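Local structure of effector EagT6 (1TU1) at residues N25-P30 against F40-D45; L100-V105 against I115-T120. The protein is essential for delivering the toxin Tse6 to target cells, acting as a homodimer in the loading of Tse6 onto VgrG1a. All blocks are in the same frame, centred on the assembly; numbering follows the deposited sequence.

Contact 1. Residues N25-P30 against F40-D45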
loop_
_atom_site.group_PDB
_atom_site.type_symbol
_atom_site.label_atom_id
_atom_site.label_comp_id
_atom_site.label_asym_id
_atom_site.label_seq_id
_atom_site.Cartn_x
_atom_site.Cartn_y
_atom_site.Cartn_z
ATOM N N ASN A 25 1.751 -2.090 -2.392
ATOM C CA ASN A 25 2.727 -2.948 -1.723
ATOM C C ASN A 25 4.105 -2.605 -2.219
ATOM O O ASN A 25 4.322 -2.491 -3.424
ATOM C CB ASN A 25 2.438 -4.416 -1.932
ATOM C CG ASN A 25 1.061 -4.804 -1.452
ATOM O OD1 ASN A 25 0.832 -5.004 -0.247
ATOM N ND2 ASN A 25 0.111 -4.846 -2.384
ATOM N N ILE A 26 5.044 -2.407 -1.296
ATOM C CA ILE A 26 6.359 -1.901 -1.655
ATOM C C ILE A 26 7.387 -2.857 -1.059
ATOM O O ILE A 26 7.347 -3.108 0.152
ATOM C CB ILE A 26 6.587 -0.487 -1.115
ATOM C CG1 ILE A 26 5.544 0.501 -1.686
ATOM C CG2 ILE A 26 8.019 -0.042 -1.401
ATOM C CD1 ILE A 26 5.540 1.842 -1.013
ATOM N N PHE A 27 8.277 -3.355 -1.911
ATOM C CA PHE A 27 9.394 -4.220 -1.511
ATOM C C PHE A 27 10.707 -3.676 -2.079
ATOM O O PHE A 27 10.778 -3.272 -3.233
ATOM C CB PHE A 27 9.165 -5.658 -1.957
ATOM C CG PHE A 27 7.922 -6.246 -1.410
ATOM C CD1 PHE A 27 7.902 -6.793 -0.146
ATOM C CD2 PHE A 27 6.729 -6.201 -2.148
ATOM C CE1 PHE A 27 6.748 -7.324 0.377
ATOM C CE2 PHE A 27 5.580 -6.733 -1.626
ATOM C CZ PHE A 27 5.577 -7.292 -0.378
ATOM N N LYS A 28 11.732 -3.580 -1.234
ATOM C CA LYS A 28 13.042 -3.147 -1.680
ATOM C C LYS A 28 13.947 -4.369 -1.745
ATOM O O LYS A 28 14.082 -5.084 -0.770
ATOM C CB LYS A 28 13.646 -2.105 -0.734
ATOM C CG LYS A 28 12.766 -0.870 -0.534
ATOM C CD LYS A 28 12.434 -0.214 -1.849
ATOM C CE LYS A 28 11.725 1.112 -1.660
ATOM N NZ LYS A 28 12.600 2.095 -0.985
ATOM N N LEU A 29 14.535 -4.582 -2.911
ATOM C CA LEU A 29 15.456 -5.691 -3.170
ATOM C C LEU A 29 16.862 -5.195 -2.817
ATOM O O LEU A 29 17.342 -4.286 -3.454
ATOM C CB LEU A 29 15.427 -6.100 -4.638
ATOM C CG LEU A 29 14.206 -6.893 -5.116
ATOM C CD1 LEU A 29 12.964 -5.971 -5.222
ATOM C CD2 LEU A 29 14.507 -7.567 -6.457
ATOM N N PRO A 30 17.515 -5.805 -1.835
ATOM C CA PRO A 30 18.774 -5.271 -1.282
ATOM C C PRO A 30 19.871 -5.051 -2.310
ATOM O O PRO A 30 20.019 -5.845 -3.244
ATOM C CB PRO A 30 19.216 -6.343 -0.270
ATOM C CG PRO A 30 18.374 -7.563 -0.541
ATOM C CD PRO A 30 17.111 -7.066 -1.190
ATOM N N PHE A 40 10.249 -3.284 -5.975
ATOM C CA PHE A 40 9.198 -4.102 -6.589
ATOM C C PHE A 40 7.915 -3.650 -5.908
ATOM O O PHE A 40 7.761 -3.823 -4.691
ATOM C CB PHE A 40 9.451 -5.567 -6.338
ATOM C CG PHE A 40 8.375 -6.482 -6.854
ATOM C CD1 PHE A 40 8.154 -6.605 -8.215
ATOM C CD2 PHE A 40 7.545 -7.182 -5.962
ATOM C CE1 PHE A 40 7.160 -7.472 -8.707
ATOM C CE2 PHE A 40 6.531 -8.045 -6.436
ATOM C CZ PHE A 40 6.331 -8.177 -7.812
ATOM N N VAL A 41 7.014 -3.070 -6.698
ATOM C CA VAL A 41 5.845 -2.379 -6.184
ATOM C C VAL A 41 4.567 -2.953 -6.842
ATOM O O VAL A 41 4.516 -3.136 -8.055
ATOM C CB VAL A 41 5.952 -0.884 -6.463
ATOM C CG1 VAL A 41 4.652 -0.166 -6.194
ATOM C CG2 VAL A 41 7.098 -0.259 -5.668
ATOM N N ILE A 42 3.573 -3.248 -6.022
ATOM C CA ILE A 42 2.271 -3.717 -6.501
ATOM C C ILE A 42 1.280 -2.608 -6.296
ATOM O O ILE A 42 1.120 -2.107 -5.153
ATOM C CB ILE A 42 1.826 -4.961 -5.755
ATOM C CG1 ILE A 42 2.936 -6.027 -5.782
ATOM C CG2 ILE A 42 0.512 -5.522 -6.381
ATOM C CD1 ILE A 42 2.618 -7.233 -4.916
ATOM N N SER A 43 0.627 -2.227 -7.386
ATOM C CA SER A 43 -0.365 -1.169 -7.410
ATOM C C SER A 43 -1.651 -1.687 -8.105
ATOM O O SER A 43 -1.680 -2.826 -8.579
ATOM C CB SER A 43 0.173 0.074 -8.099
ATOM O OG SER A 43 0.542 -0.188 -9.439
ATOM N N ARG A 44 -2.719 -0.897 -8.014
ATOM C CA ARG A 44 -4.035 -1.230 -8.572
ATOM C C ARG A 44 -4.500 -0.092 -9.470
ATOM O O ARG A 44 -4.247 1.083 -9.183
ATOM C CB ARG A 44 -5.090 -1.387 -7.473
ATOM C CG ARG A 44 -4.873 -2.543 -6.536
ATOM C CD ARG A 44 -3.981 -2.188 -5.340
ATOM N NE ARG A 44 -3.745 -3.367 -4.530
ATOM C CZ ARG A 44 -2.641 -3.679 -3.874
ATOM N NH1 ARG A 44 -1.572 -2.897 -3.922
ATOM N NH2 ARG A 44 -2.634 -4.826 -3.179
ATOM N N ASP A 45 -5.252 -0.437 -10.530
ATOM C CA ASP A 45 -5.774 0.567 -11.453
ATOM C C ASP A 45 -7.217 0.159 -11.801
ATOM O O ASP A 45 -7.427 -0.811 -12.514
ATOM C CB ASP A 45 -4.869 0.619 -12.686
ATOM C CG ASP A 45 -5.253 1.728 -13.696
ATOM O OD1 ASP A 45 -6.308 2.377 -13.561
ATOM O OD2 ASP A 45 -4.511 2.002 -14.667
#

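Contact 2. Residues L100-V105 against I115-T120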
loop_
_atom_site.group_PDB
_atom_site.type_symbol
_atom_site.label_atom_id
_atom_site.label_comp_id
_atom_site.label_asym_id
_atom_site.label_seq_id
_atom_site.Cartn_x
_atom_site.Cartn_y
_atom_site.Cartn_z
ATOM N N LEU A 100 16.083 4.885 -16.068
ATOM C CA LEU A 100 15.588 3.797 -15.246
ATOM C C LEU A 100 15.047 2.695 -16.131
ATOM O O LEU A 100 14.431 2.975 -17.156
ATOM C CB LEU A 100 14.447 4.302 -14.380
ATOM C CG LEU A 100 14.774 5.291 -13.268
ATOM C CD1 LEU A 100 13.508 5.475 -12.488
ATOM C CD2 LEU A 100 15.898 4.795 -12.383
ATOM N N MET A 101 15.285 1.452 -15.724
ATOM C CA MET A 101 14.756 0.268 -16.373
ATOM C C MET A 101 13.577 -0.284 -15.567
ATOM O O MET A 101 13.700 -0.557 -14.369
ATOM C CB MET A 101 15.851 -0.787 -16.464
ATOM C CG MET A 101 15.580 -1.947 -17.405
ATOM S SD MET A 101 15.126 -1.456 -19.105
ATOM C CE MET A 101 14.131 -2.924 -19.531
ATOM N N LEU A 102 12.444 -0.459 -16.247
ATOM C CA LEU A 102 11.225 -0.998 -15.656
ATOM C C LEU A 102 10.813 -2.321 -16.293
ATOM O O LEU A 102 10.896 -2.496 -17.514
ATOM C CB LEU A 102 10.104 0.015 -15.820
ATOM C CG LEU A 102 9.966 0.995 -14.652
ATOM C CD1 LEU A 102 11.175 1.939 -14.544
ATOM C CD2 LEU A 102 8.709 1.785 -14.810
ATOM N N ARG A 103 10.384 -3.260 -15.462
ATOM C CA ARG A 103 9.671 -4.441 -15.911
ATOM C C ARG A 103 8.314 -4.419 -15.201
ATOM O O ARG A 103 8.235 -4.668 -13.984
ATOM C CB ARG A 103 10.458 -5.699 -15.587
ATOM C CG ARG A 103 11.923 -5.637 -16.097
ATOM C CD ARG A 103 12.560 -6.983 -16.317
ATOM N NE ARG A 103 12.061 -7.655 -17.509
ATOM C CZ ARG A 103 12.452 -8.863 -17.904
ATOM N NH1 ARG A 103 13.312 -9.567 -17.188
ATOM N NH2 ARG A 103 11.942 -9.407 -19.002
ATOM N N GLN A 104 7.278 -4.086 -15.969
ATOM C CA GLN A 104 5.946 -3.758 -15.472
ATOM C C GLN A 104 4.901 -4.745 -16.012
ATOM O O GLN A 104 4.726 -4.872 -17.225
ATOM C CB GLN A 104 5.601 -2.333 -15.877
ATOM C CG GLN A 104 4.405 -1.734 -15.176
ATOM C CD GLN A 104 4.342 -0.235 -15.306
ATOM O OE1 GLN A 104 4.273 0.300 -16.414
ATOM N NE2 GLN A 104 4.394 0.461 -14.171
ATOM N N VAL A 105 4.252 -5.485 -15.123
ATOM C CA VAL A 105 3.259 -6.478 -15.516
ATOM C C VAL A 105 1.849 -5.970 -15.167
ATOM O O VAL A 105 1.577 -5.552 -14.033
ATOM C CB VAL A 105 3.505 -7.802 -14.843
ATOM C CG1 VAL A 105 2.449 -8.861 -15.271
ATOM C CG2 VAL A 105 4.937 -8.329 -15.143
ATOM N N ILE A 115 -1.077 -4.425 -10.943
ATOM C CA ILE A 115 0.143 -4.013 -11.627
ATOM C C ILE A 115 1.334 -4.285 -10.734
ATOM O O ILE A 115 1.326 -3.888 -9.556
ATOM C CB ILE A 115 0.077 -2.548 -11.968
ATOM C CG1 ILE A 115 -1.112 -2.286 -12.893
ATOM C CG2 ILE A 115 1.398 -2.072 -12.668
ATOM C CD1 ILE A 115 -1.355 -0.844 -13.240
ATOM N N THR A 116 2.342 -4.986 -11.257
ATOM C CA THR A 116 3.624 -5.126 -10.520
ATOM C C THR A 116 4.708 -4.435 -11.319
ATOM O O THR A 116 4.708 -4.472 -12.567
ATOM C CB THR A 116 4.008 -6.587 -10.281
ATOM O OG1 THR A 116 4.386 -7.207 -11.524
ATOM C CG2 THR A 116 2.830 -7.403 -9.748
ATOM N N THR A 117 5.620 -3.751 -10.616
ATOM C CA THR A 117 6.606 -2.933 -11.278
ATOM C C THR A 117 7.956 -3.160 -10.602
ATOM O O THR A 117 8.097 -2.896 -9.403
ATOM C CB THR A 117 6.234 -1.463 -11.199
ATOM O OG1 THR A 117 4.934 -1.206 -11.765
ATOM C CG2 THR A 117 7.206 -0.615 -12.042
ATOM N N LEU A 118 8.920 -3.690 -11.345
ATOM C CA LEU A 118 10.323 -3.702 -10.901
ATOM C C LEU A 118 10.990 -2.450 -11.459
ATOM O O LEU A 118 10.930 -2.194 -12.661
ATOM C CB LEU A 118 11.042 -4.942 -11.419
ATOM C CG LEU A 118 12.554 -5.048 -11.079
ATOM C CD1 LEU A 118 12.742 -5.406 -9.627
ATOM C CD2 LEU A 118 13.200 -6.095 -11.955
ATOM N N THR A 119 11.634 -1.673 -10.593
ATOM C CA THR A 119 12.340 -0.502 -11.006
ATOM C C THR A 119 13.803 -0.624 -10.617
ATOM O O THR A 119 14.131 -0.849 -9.455
ATOM C CB THR A 119 11.754 0.726 -10.354
ATOM O OG1 THR A 119 10.376 0.857 -10.703
ATOM C CG2 THR A 119 12.414 1.993 -10.907
ATOM N N THR A 120 14.671 -0.464 -11.602
ATOM C CA THR A 120 16.112 -0.550 -11.397
ATOM C C THR A 120 16.770 0.350 -12.437
ATOM O O THR A 120 16.094 1.152 -13.063
ATOM C CB THR A 120 16.551 -2.012 -11.499
ATOM O OG1 THR A 120 17.907 -2.150 -11.080
ATOM C CG2 THR A 120 16.554 -2.497 -12.957
HETATM O O HOH W 1 6.936 -6.636 -12.614
#

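Contact 1. Residues N25-P30 against F40-D45
Phe27 carries its CG anti to its own carbonyl carbon (chi1 -59°), whereas Phe40 carries its CG anti to the backbone N (chi1 176°). The two residues are directly paired, so both rings rise from the same face of the sheet, side by side and pointing the same way; the different torsions set how each ring leans. Phe27 CD2 comes to the edge of the Phe40 ring, near its plane, 4.0 Å from Phe40 CD2. The same Phe27 edge rests beside the Phe40 carbonyl, while Phe27 CE2 reaches Ile42 CD1 at a loose 4.5 Å. Leu29 crosses Phe40 obliquely at its base, Leu29 CD1 3.7 Å from Phe40 CB, so flat and branched apolar groups share this buried face.

Two hydrogen-bonded pairs of the antiparallel strands set this register. Asn25 and Ile42 exchange both backbone bonds, 2.8 Å from Asn25 N to Ile42 O and 2.8 Å from Ile42 N to Asn25 O. Phe27 and Phe40 do likewise, with Phe40 N 2.8 Å from Phe27 O in the straighter bond (168° at the hydrogen). Between them sits the non-hydrogen-bonded pair Ile26 and Val41 on the other face, beta-branched residues that suit an extended backbone; Ile26 CG1 and Val41 CG2 stay 4.3 Å apart, a light contact on a partly exposed surface.

Arg44, bent at chi2, swings its guanidinium back beside Asn25, crossing that side chain at about a right angle, and forms a salt bridge with Glu10 of the second subunit. Strands 25-29 and 38-45 make an antiparallel beta hairpin whose outer strand, 25-29, continues the sheet into that subunit, where Phe27 meets Tyr6 edge-to-face. Within the chain, strand 38-45 has strand 113-120 on its other side, and helix 125-137 packs over Leu29 and Phe40 through His128 and Met136.

Contact 2. Residues L100-V105 against I115-T120
Three hydrogen-bonded pairs, Met101 with Thr120, Arg103 with Leu118 and Val105 with Thr116, zip these antiparallel strands together, each by two backbone bonds. The straightest runs from Leu118 N to Arg103 O (174° at the hydrogen, 2.9 Å), although the donor stands above the carbonyl plane there.

The six side chains of these pairs share one face and are all buried. Packing is tightest where Val105 and Thr116 lie side by side, Val105 CB only 3.5 Å from Thr116 OG1. Thr116 OG1 sits between its own backbone N and carbonyl carbon (chi1 70°) and is hydrogen-bonded to a water at 2.8 Å; the water donates to Arg103 O at 2.7 Å, tying two buried polar atoms together. Threonine thus supplies both a beta-branched stem and a polar tip. The long Arg103 leads away from the partner strand, its charge met by Asp90 and Glu129.

The opposite face is more open, with Gln104, Thr117 and Thr119 partly exposed. Here Gln104, extended with CG anti to the backbone N, runs alongside Thr117 and donates from NE2 to Thr117 OG1 (3.0 Å, 166°), the acceptor lying almost in the amide plane. Tyr91 holds the OE1 end, so the amide is gripped at both tips. Leu102 spans two threonines, its CD1 3.8 Å from Thr119 CG2 and its CD2 4.0 Å from Thr117 CG2.

Strands 98-107 and 113-120 form a beta hairpin in the middle of an antiparallel sheet with helix 125-137 packed on one face, a layered alpha-beta architecture consistent with the DcrB family and its Mog1p/PsbP relatives.

How the contacts relate
Contacts 1 and 2 are two beta hairpins, successive along the chain, that join into one sheet with their centres about 9 Å apart. Strands 38-45 and 113-120 form the seam, where probable hydrogen bonds run from Ser43 N to Ile115 O (2.8 Å) and from Thr117 N to Val41 O (2.9 Å). Side chains continue the join: Phe40 CE1 packs 3.6 Å from Thr116 CB, both beneath helix 125-137. Their surroundings differ, since contact 1 borders the second subunit, whereas no other chain of the dimer touches contact 2. Near contact 2, a PEG molecule, probably from the crystallisation liquor, approaches the Gln104 side chain to about 4 Å.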